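Local coordinates for actin-related protein 8 (Homo sapiens, PDB 4FO0) that binds ATP but hydrolyses it only slowly, does not polymerize, and is proposed to be a core component of the INO80 chromatin-remodeling complex, at residues W60-G65 against C301-K306. Residues are numbered along the deposited sequence; the frame is centred on the assembly and turned at random.
Sequences WLLREG and CQLTNK
A single water joins the two loops: it accepts a hydrogen bond from W60 N at 2.8 Å and donates one to L303 O at 3.0 Å, while L62 N adds a weak, longer one. Backbone groups of both segments thus meet through solvent, and the side chains of L61, L62, L303 and T304 beside it meet through apolar groups. L303 is the hub. Its two methyls part to different partners, CD1 meeting L62 CD2 at 3.5 Å and CD2 meeting L61 CD1 at 3.9 Å; in both pairs the side chains cross at about a right angle. L62 also sets CG and CD2 against L303 CB, and its other methyl, CD1, lies 4.2 Å from T304 CG2. L303 is presented by a type I turn from Q302 to N305, closed by N305 N to Q302 O; N305 then caps the following helix through OD1 to D308 N.

One face of the W60 indole takes L61 CD2 about 3.7 Å above its plane, toward the rim, and CZ3 comes within 4.1 Å of K306 O. NE1 is hydrogen-bonded to OD2 of D255, an ATP-binding residue, and the W60 side chain lies about 7 Å from the bound ATP, beside the nucleotide site of this actin fold.

The contact joins the loop between strand 38-47 and helix 71-88 to the one between helices 280-293 and 306-319; C309 and L310 of helix 306-319 touch W60. Helix 280-293 borders both loops: R285 hydrogen-bonds L61 O, and Y288 packs on L303.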
ATOM      1  N   TRP A  60       9.504  -9.560   0.232  1.00 42.91           N
ATOM      2  CA  TRP A  60       8.349  -8.835  -0.261  1.00 38.50           C
ATOM      3  C   TRP A  60       7.027  -9.511   0.151  1.00 53.44           C
ATOM      4  O   TRP A  60       6.350  -9.059   1.083  1.00 46.07           O
ATOM      5  CB  TRP A  60       8.435  -8.705  -1.767  1.00 36.06           C
ATOM      6  CG  TRP A  60       7.310  -7.936  -2.352  1.00 52.68           C
ATOM      7  CD1 TRP A  60       6.307  -7.295  -1.677  1.00 48.72           C
ATOM      8  CD2 TRP A  60       7.059  -7.728  -3.744  1.00 55.80           C
ATOM      9  NE1 TRP A  60       5.445  -6.705  -2.569  1.00 41.74           N
ATOM     10  CE2 TRP A  60       5.882  -6.956  -3.844  1.00 50.51           C
ATOM     11  CE3 TRP A  60       7.717  -8.119  -4.920  1.00 40.12           C
ATOM     12  CZ2 TRP A  60       5.350  -6.566  -5.067  1.00 59.73           C
ATOM     13  CZ3 TRP A  60       7.191  -7.733  -6.132  1.00 41.37           C
ATOM     14  CH2 TRP A  60       6.017  -6.963  -6.199  1.00 57.86           C
ATOM     15  N   LEU A  61       6.664 -10.591  -0.539  1.00 47.13           N
ATOM     16  CA  LEU A  61       5.476 -11.352  -0.166  1.00 41.09           C
ATOM     17  C   LEU A  61       5.751 -12.313   0.991  1.00 43.58           C
ATOM     18  O   LEU A  61       4.828 -12.864   1.576  1.00 46.56           O
ATOM     19  CB  LEU A  61       4.885 -12.130  -1.347  1.00 23.84           C
ATOM     20  CG  LEU A  61       4.423 -11.402  -2.602  1.00 36.71           C
ATOM     21  CD1 LEU A  61       3.491 -12.323  -3.368  1.00 36.68           C
ATOM     22  CD2 LEU A  61       3.744 -10.065  -2.301  1.00 45.05           C
ATOM     23  N   LEU A  62       7.011 -12.543   1.321  1.00 49.39           N
ATOM     24  CA  LEU A  62       7.289 -13.282   2.545  1.00 41.46           C
ATOM     25  C   LEU A  62       7.612 -12.314   3.677  1.00 52.59           C
ATOM     26  O   LEU A  62       7.898 -11.133   3.444  1.00 49.02           O
ATOM     27  CB  LEU A  62       8.419 -14.279   2.353  1.00 36.37           C
ATOM     28  CG  LEU A  62       8.093 -15.523   1.538  1.00 55.46           C
ATOM     29  CD1 LEU A  62       9.166 -16.555   1.788  1.00 47.89           C
ATOM     30  CD2 LEU A  62       6.737 -16.073   1.926  1.00 55.66           C
ATOM     31  N   ARG A  63       7.554 -12.819   4.904  1.00 41.76           N
ATOM     32  CA  ARG A  63       7.757 -11.994   6.087  1.00 33.88           C
ATOM     33  C   ARG A  63       8.028 -12.933   7.238  1.00 34.07           C
ATOM     34  O   ARG A  63       7.773 -14.131   7.121  1.00 38.47           O
ATOM     35  CB  ARG A  63       6.510 -11.143   6.371  1.00 29.64           C
ATOM     36  CG  ARG A  63       5.206 -11.947   6.434  1.00 35.99           C
ATOM     37  CD  ARG A  63       4.002 -11.053   6.672  1.00 34.60           C
ATOM     38  NE  ARG A  63       4.135 -10.257   7.892  1.00 49.04           N
ATOM     39  CZ  ARG A  63       3.289  -9.295   8.248  1.00 39.02           C
ATOM     40  NH1 ARG A  63       2.254  -9.007   7.478  1.00 30.95           N
ATOM     41  NH2 ARG A  63       3.478  -8.621   9.369  1.00 41.67           N
ATOM     42  N   GLU A  64       8.537 -12.395   8.344  1.00 36.12           N
ATOM     43  CA  GLU A  64       8.784 -13.195   9.544  1.00 45.02           C
ATOM     44  C   GLU A  64       7.506 -13.766  10.151  1.00 41.52           C
ATOM     45  O   GLU A  64       6.459 -13.123  10.148  1.00 46.85           O
ATOM     46  CB  GLU A  64       9.474 -12.360  10.617  1.00 42.73           C
ATOM     47  CG  GLU A  64      10.957 -12.162  10.440  1.00 58.55           C
ATOM     48  CD  GLU A  64      11.496 -11.138  11.431  1.00110.04           C
ATOM     49  OE1 GLU A  64      12.394 -10.349  11.056  1.00118.58           O
ATOM     50  OE2 GLU A  64      11.006 -11.114  12.585  1.00106.96           O
ATOM     51  N   GLY A  65       7.610 -14.970  10.699  1.00 42.24           N
ATOM     52  CA  GLY A  65       6.527 -15.537  11.476  1.00 44.61           C
ATOM     53  C   GLY A  65       5.531 -16.392  10.707  1.00 43.35           C
ATOM     54  O   GLY A  65       4.561 -16.862  11.291  1.00 37.30           O
ATOM     55  N   CYS A 301       6.561 -21.727  -9.340  1.00 53.65           N
ATOM     56  CA  CYS A 301       6.442 -20.486  -8.634  1.00 41.52           C
ATOM     57  C   CYS A 301       7.116 -20.494  -7.292  1.00 46.74           C
ATOM     58  O   CYS A 301       7.121 -21.460  -6.609  1.00 53.44           O
ATOM     59  CB  CYS A 301       4.973 -20.199  -8.473  1.00 41.63           C
ATOM     60  SG  CYS A 301       4.479 -18.534  -8.149  1.00 46.87           S
ATOM     61  N   GLN A 302       7.685 -19.373  -6.933  1.00 38.93           N
ATOM     62  CA  GLN A 302       8.321 -19.173  -5.628  1.00 48.67           C
ATOM     63  C   GLN A 302       8.085 -17.761  -5.118  1.00 47.94           C
ATOM     64  O   GLN A 302       8.206 -16.798  -5.879  1.00 47.45           O
ATOM     65  CB  GLN A 302       9.822 -19.359  -5.714  1.00 40.44           C
ATOM     66  CG  GLN A 302      10.279 -20.630  -6.352  1.00 53.49           C
ATOM     67  CD  GLN A 302      11.756 -20.556  -6.678  1.00 78.41           C
ATOM     68  OE1 GLN A 302      12.592 -21.007  -5.894  1.00 83.10           O
ATOM     69  NE2 GLN A 302      12.091 -19.951  -7.824  1.00 60.25           N
ATOM     70  N   LEU A 303       7.787 -17.638  -3.827  1.00 34.32           N
ATOM     71  CA  LEU A 303       7.495 -16.337  -3.226  1.00 36.47           C
ATOM     72  C   LEU A 303       8.734 -15.440  -3.084  1.00 46.48           C
ATOM     73  O   LEU A 303       8.622 -14.218  -2.969  1.00 53.31           O
ATOM     74  CB  LEU A 303       6.795 -16.521  -1.883  1.00 32.25           C
ATOM     75  CG  LEU A 303       5.382 -17.102  -2.009  1.00 52.21           C
ATOM     76  CD1 LEU A 303       4.830 -17.574  -0.656  1.00 37.81           C
ATOM     77  CD2 LEU A 303       4.450 -16.077  -2.632  1.00 36.72           C
ATOM     78  N   THR A 304       9.912 -16.053  -3.109  1.00 39.36           N
ATOM     79  CA  THR A 304      11.173 -15.326  -3.016  1.00 43.06           C
ATOM     80  C   THR A 304      11.576 -14.695  -4.344  1.00 41.95           C
ATOM     81  O   THR A 304      12.578 -13.990  -4.428  1.00 58.51           O
ATOM     82  CB  THR A 304      12.314 -16.273  -2.615  1.00 49.75           C
ATOM     83  OG1 THR A 304      12.329 -17.397  -3.503  1.00 43.87           O
ATOM     84  CG2 THR A 304      12.122 -16.765  -1.202  1.00 41.49           C
ATOM     85  N   ASN A 305      10.802 -14.964  -5.383  1.00 37.59           N
ATOM     86  CA  ASN A 305      11.159 -14.550  -6.723  1.00 33.13           C
ATOM     87  C   ASN A 305      10.333 -13.323  -7.200  1.00 37.32           C
ATOM     88  O   ASN A 305       9.110 -13.351  -7.231  1.00 33.68           O
ATOM     89  CB  ASN A 305      11.000 -15.751  -7.660  1.00 37.61           C
ATOM     90  CG  ASN A 305      11.305 -15.414  -9.100  1.00 41.94           C
ATOM     91  OD1 ASN A 305      10.475 -14.831  -9.821  1.00 34.10           O
ATOM     92  ND2 ASN A 305      12.501 -15.773  -9.535  1.00 47.54           N
ATOM     93  N   LYS A 306      11.016 -12.246  -7.564  1.00 38.20           N
ATOM     94  CA  LYS A 306      10.356 -10.989  -7.918  1.00 35.54           C
ATOM     95  C   LYS A 306       9.340 -11.109  -9.036  1.00 38.60           C
ATOM     96  O   LYS A 306       8.258 -10.514  -8.965  1.00 44.12           O
ATOM     97  CB  LYS A 306      11.385  -9.922  -8.296  1.00 32.59           C
ATOM     98  CG  LYS A 306      11.728  -8.964  -7.180  1.00 29.86           C
ATOM     99  CD  LYS A 306      13.214  -8.992  -6.831  1.00 39.88           C
ATOM    100  CE  LYS A 306      14.072  -8.472  -7.972  1.00 41.94           C
ATOM    101  NZ  LYS A 306      15.279  -9.338  -8.135  1.00 44.33           N
TER
HETATM  102  O   HOH W   1       9.533 -12.118  -0.983  1.00 38.94           O